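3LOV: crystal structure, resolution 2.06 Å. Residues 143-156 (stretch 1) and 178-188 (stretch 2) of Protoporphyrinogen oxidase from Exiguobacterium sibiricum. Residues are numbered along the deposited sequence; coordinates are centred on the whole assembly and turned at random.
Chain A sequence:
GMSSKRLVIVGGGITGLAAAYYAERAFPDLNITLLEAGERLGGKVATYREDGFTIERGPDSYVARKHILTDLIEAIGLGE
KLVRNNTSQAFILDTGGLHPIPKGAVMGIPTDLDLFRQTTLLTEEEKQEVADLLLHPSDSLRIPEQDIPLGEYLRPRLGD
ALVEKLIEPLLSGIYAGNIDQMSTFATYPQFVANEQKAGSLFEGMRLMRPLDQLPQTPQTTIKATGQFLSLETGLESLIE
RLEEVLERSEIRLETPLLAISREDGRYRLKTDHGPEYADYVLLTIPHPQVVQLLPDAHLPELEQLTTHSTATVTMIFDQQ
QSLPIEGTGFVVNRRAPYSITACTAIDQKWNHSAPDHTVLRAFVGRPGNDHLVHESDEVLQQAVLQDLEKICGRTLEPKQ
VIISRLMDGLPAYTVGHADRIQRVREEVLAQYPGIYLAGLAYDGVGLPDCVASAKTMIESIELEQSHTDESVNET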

# COMPACT_ATOMS: atom_id res chain seq x y z
N ILE A 143 21.39 20.60 1.11
CA ILE A 143 20.97 19.26 0.67
C ILE A 143 21.15 18.28 1.87
O ILE A 143 22.24 18.24 2.47
CB ILE A 143 21.85 18.77 -0.53
CG1 ILE A 143 21.55 19.60 -1.78
CG2 ILE A 143 21.63 17.27 -0.80
CD1 ILE A 143 20.43 19.04 -2.65
N PRO A 144 20.11 17.51 2.22
CA PRO A 144 20.32 16.58 3.35
C PRO A 144 21.27 15.44 2.98
O PRO A 144 21.08 14.80 1.95
CB PRO A 144 18.91 16.07 3.68
CG PRO A 144 18.14 16.25 2.38
CD PRO A 144 18.76 17.41 1.64
N GLU A 145 22.31 15.27 3.79
CA GLU A 145 23.24 14.15 3.67
C GLU A 145 22.67 12.89 4.30
O GLU A 145 22.75 11.83 3.71
CB GLU A 145 24.56 14.47 4.36
CG GLU A 145 25.43 15.46 3.61
CD GLU A 145 26.89 15.31 3.98
OE1 GLU A 145 27.54 14.36 3.48
OE2 GLU A 145 27.39 16.14 4.77
N GLN A 146 22.13 13.01 5.50
CA GLN A 146 21.44 11.91 6.18
C GLN A 146 19.94 12.03 5.90
O GLN A 146 19.41 13.14 5.72
CB GLN A 146 21.64 11.99 7.70
CG GLN A 146 22.91 12.71 8.20
CD GLN A 146 24.19 11.97 7.86
OE1 GLN A 146 25.17 12.57 7.40
NE2 GLN A 146 24.19 10.65 8.09
N ASP A 147 19.22 10.90 5.93
CA ASP A 147 17.78 10.92 5.74
C ASP A 147 17.08 11.81 6.77
O ASP A 147 17.46 11.83 7.92
CB ASP A 147 17.23 9.50 5.80
CG ASP A 147 15.85 9.39 5.17
OD1 ASP A 147 15.43 10.35 4.49
OD2 ASP A 147 15.18 8.35 5.33
N ILE A 148 16.06 12.58 6.35
CA ILE A 148 15.24 13.33 7.30
C ILE A 148 13.81 13.12 6.84
O ILE A 148 13.60 12.69 5.70
CB ILE A 148 15.54 14.85 7.33
CG1 ILE A 148 15.51 15.42 5.89
CG2 ILE A 148 16.86 15.14 8.10
CD1 ILE A 148 15.61 17.00 5.82
N PRO A 149 12.83 13.42 7.71
CA PRO A 149 11.43 13.29 7.27
C PRO A 149 11.10 14.24 6.11
O PRO A 149 11.66 15.34 6.03
CB PRO A 149 10.63 13.70 8.52
CG PRO A 149 11.58 13.60 9.67
CD PRO A 149 12.96 13.78 9.13
N LEU A 150 10.16 13.82 5.26
CA LEU A 150 9.77 14.54 4.05
C LEU A 150 9.33 15.96 4.36
O LEU A 150 9.63 16.91 3.62
CB LEU A 150 8.66 13.78 3.30
CG LEU A 150 8.32 14.12 1.84
CD1 LEU A 150 9.56 14.23 0.96
CD2 LEU A 150 7.34 13.11 1.26
N GLY A 151 8.58 16.08 5.46
CA GLY A 151 8.02 17.33 5.90
C GLY A 151 9.09 18.28 6.40
O GLY A 151 8.97 19.50 6.25
N GLU A 152 10.10 17.74 7.05
CA GLU A 152 11.25 18.53 7.42
C GLU A 152 12.03 18.97 6.17
O GLU A 152 12.54 20.07 6.13
CB GLU A 152 12.14 17.72 8.34
CG GLU A 152 13.22 18.46 9.05
CD GLU A 152 13.91 17.59 10.12
OE1 GLU A 152 13.22 16.83 10.82
OE2 GLU A 152 15.14 17.68 10.27
N TYR A 153 12.13 18.11 5.15
CA TYR A 153 12.81 18.47 3.93
C TYR A 153 12.02 19.49 3.16
O TYR A 153 12.57 20.47 2.69
CB TYR A 153 13.01 17.23 3.05
CG TYR A 153 13.48 17.51 1.66
CD1 TYR A 153 14.72 18.02 1.42
CD2 TYR A 153 12.69 17.20 0.56
CE1 TYR A 153 15.19 18.25 0.12
CE2 TYR A 153 13.13 17.42 -0.70
CZ TYR A 153 14.38 17.95 -0.93
OH TYR A 153 14.79 18.16 -2.22
N LEU A 154 10.73 19.23 2.99
CA LEU A 154 9.89 20.07 2.16
C LEU A 154 9.45 21.43 2.76
O LEU A 154 9.37 22.42 2.02
CB LEU A 154 8.64 19.28 1.69
CG LEU A 154 8.80 18.13 0.69
CD1 LEU A 154 7.45 17.52 0.41
CD2 LEU A 154 9.45 18.60 -0.63
N ARG A 155 9.16 21.50 4.06
CA ARG A 155 8.57 22.70 4.63
C ARG A 155 9.47 23.95 4.49
O ARG A 155 8.99 25.02 4.13
CB ARG A 155 8.13 22.50 6.10
CG ARG A 155 6.82 21.70 6.23
CD ARG A 155 6.58 21.27 7.65
NE ARG A 155 5.40 20.43 7.77
CZ ARG A 155 4.15 20.86 7.89
NH1 ARG A 155 3.85 22.16 7.91
NH2 ARG A 155 3.18 19.97 7.96
N PRO A 156 10.76 23.82 4.77
CA PRO A 156 11.60 25.01 4.57
C PRO A 156 11.73 25.48 3.10
O PRO A 156 12.05 26.65 2.86
CB PRO A 156 12.98 24.60 5.13
CG PRO A 156 12.76 23.26 5.84
CD PRO A 156 11.49 22.68 5.36
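Stretch 2, residues 178-188: NIDQMSTFATY

The contact turns on a very short hydrogen bond, 2.4 Å from Ser183 OG to Asp147 OD2, at the centre of a carboxylate that gathers three donors. The other oxygen, Asp147 OD1, accepts a nearly linear bond from Phe185 N (3.0 Å, 176°) and a weak one from Thr184 N (3.1 Å, 131°), so the Asp147 side chain, chi1 t, ties down the start of the helical-phi/psi segment 184-186. Ser183 OG in turn accepts from Ala186 N (2.8 Å). Stretch 2, otherwise loop or turn, runs antiparallel to stretch 1: Asp180 lies by Gly151 (CA to CA 4.2 Å), Ser183 by Pro149 (CA to CA 4.7 Å) and Phe185 by Asp147 (CA to CA 5.8 Å). Pro149 and Ser183 form a single beta bridge, flanked by Leu150 N to Met182 O (3.0 Å) and Thr184 N to Ile148 O (3.1 Å); Thr184 OG1 also donates to Ile148 O (2.7 Å). Pro149, the N-cap residue, adds a CA-H...O contact from its CA to Met182 O (3.1 Å). In the first turn of the helix, Gly151 N reaches Ile179 O (3.2 Å). Gly151 CA lies 3.2 Å from Asp180 OD1, and a CB there would clash with that oxygen. One turn on, Arg155 grips the same carboxylate in a salt bridge, NE to Asp180 OD1 and NH2 to Asp180 OD2, both 3.0 Å. Apolar packing centres on Leu150, whose CD2 meets Tyr188 CD2 (3.9 Å), Ile179 CG1 (4.0 Å) and the selenium of selenomethionine Met182 (SE, 4.2 Å); Leu154 CD1 extends it to Ile179 CD1 (4.0 Å). At the other end, Asp147 CA sits over one face of the Phe185 ring, 3.9 Å from its centroid, while Pro144 O approaches the ring edge at Phe185 CZ (3.4 Å).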

# COMPACT_ATOMS: atom_id res chain seq x y z
N ASN A 178 1.63 10.32 7.55
CA ASN A 178 1.98 11.62 7.99
C ASN A 178 3.21 12.08 7.23
O ASN A 178 4.29 11.52 7.41
CB ASN A 178 2.23 11.61 9.52
CG ASN A 178 0.94 11.42 10.33
OD1 ASN A 178 -0.01 12.17 10.15
ND2 ASN A 178 0.92 10.44 11.23
N ILE A 179 3.07 13.10 6.40
CA ILE A 179 4.22 13.62 5.69
C ILE A 179 5.42 13.92 6.63
O ILE A 179 6.58 13.74 6.23
CB ILE A 179 3.86 14.86 4.82
CG1 ILE A 179 4.91 15.07 3.74
CG2 ILE A 179 3.73 16.12 5.66
CD1 ILE A 179 4.42 15.90 2.54
N ASP A 180 5.16 14.35 7.87
CA ASP A 180 6.25 14.77 8.77
C ASP A 180 7.01 13.60 9.44
O ASP A 180 7.95 13.84 10.21
CB ASP A 180 5.75 15.75 9.85
CG ASP A 180 5.41 17.12 9.27
OD1 ASP A 180 6.29 17.73 8.62
OD2 ASP A 180 4.25 17.58 9.42
N GLN A 181 6.60 12.37 9.19
CA GLN A 181 7.35 11.20 9.75
C GLN A 181 8.00 10.28 8.68
O GLN A 181 9.06 9.66 8.94
CB GLN A 181 6.41 10.36 10.64
CG GLN A 181 5.68 11.16 11.74
CD GLN A 181 4.92 10.27 12.68
OE1 GLN A 181 5.15 9.04 12.75
NE2 GLN A 181 4.01 10.87 13.43
N MSE A 182 7.38 10.23 7.49
CA MSE A 182 7.86 9.43 6.34
C MSE A 182 9.29 9.84 6.00
O MSE A 182 9.64 10.98 6.12
CB MSE A 182 7.07 9.76 5.09
CG MSE A 182 5.70 9.19 4.86
SE MSE A 182 5.06 10.25 3.28
CE MSE A 182 3.26 10.05 3.94
N SER A 183 10.08 8.89 5.53
CA SER A 183 11.45 9.15 5.06
C SER A 183 11.45 9.94 3.74
O SER A 183 10.55 9.83 2.92
CB SER A 183 12.16 7.81 4.86
OG SER A 183 13.25 7.91 3.94
N THR A 184 12.46 10.77 3.55
CA THR A 184 12.62 11.45 2.28
C THR A 184 13.30 10.47 1.32
O THR A 184 12.81 10.21 0.22
CB THR A 184 13.48 12.71 2.45
OG1 THR A 184 12.82 13.61 3.34
CG2 THR A 184 13.70 13.40 1.14
N PHE A 185 14.44 9.91 1.74
CA PHE A 185 15.26 9.09 0.83
C PHE A 185 14.52 7.83 0.37
O PHE A 185 14.72 7.38 -0.76
CB PHE A 185 16.60 8.70 1.45
CG PHE A 185 17.55 9.83 1.67
CD1 PHE A 185 17.25 11.14 1.29
CD2 PHE A 185 18.78 9.59 2.28
CE1 PHE A 185 18.16 12.17 1.51
CE2 PHE A 185 19.66 10.61 2.50
CZ PHE A 185 19.35 11.90 2.11
N ALA A 186 13.65 7.29 1.22
CA ALA A 186 12.97 6.05 0.90
C ALA A 186 11.72 6.28 0.09
O ALA A 186 11.16 5.33 -0.43
CB ALA A 186 12.65 5.23 2.18
N THR A 187 11.25 7.52 -0.04
CA THR A 187 9.96 7.74 -0.70
C THR A 187 10.16 8.54 -1.98
O THR A 187 9.65 8.17 -3.00
CB THR A 187 8.94 8.51 0.21
OG1 THR A 187 9.44 9.82 0.47
CG2 THR A 187 8.68 7.81 1.54
N TYR A 188 10.89 9.65 -1.91
CA TYR A 188 11.10 10.51 -3.07
C TYR A 188 12.57 10.95 -3.22
O TYR A 188 12.86 12.16 -3.26
CB TYR A 188 10.10 11.70 -3.01
CG TYR A 188 8.65 11.21 -3.12
CD1 TYR A 188 8.07 10.93 -4.37
CD2 TYR A 188 7.88 10.95 -1.98
CE1 TYR A 188 6.76 10.45 -4.47
CE2 TYR A 188 6.57 10.47 -2.07
CZ TYR A 188 6.01 10.23 -3.31
OH TYR A 188 4.72 9.76 -3.42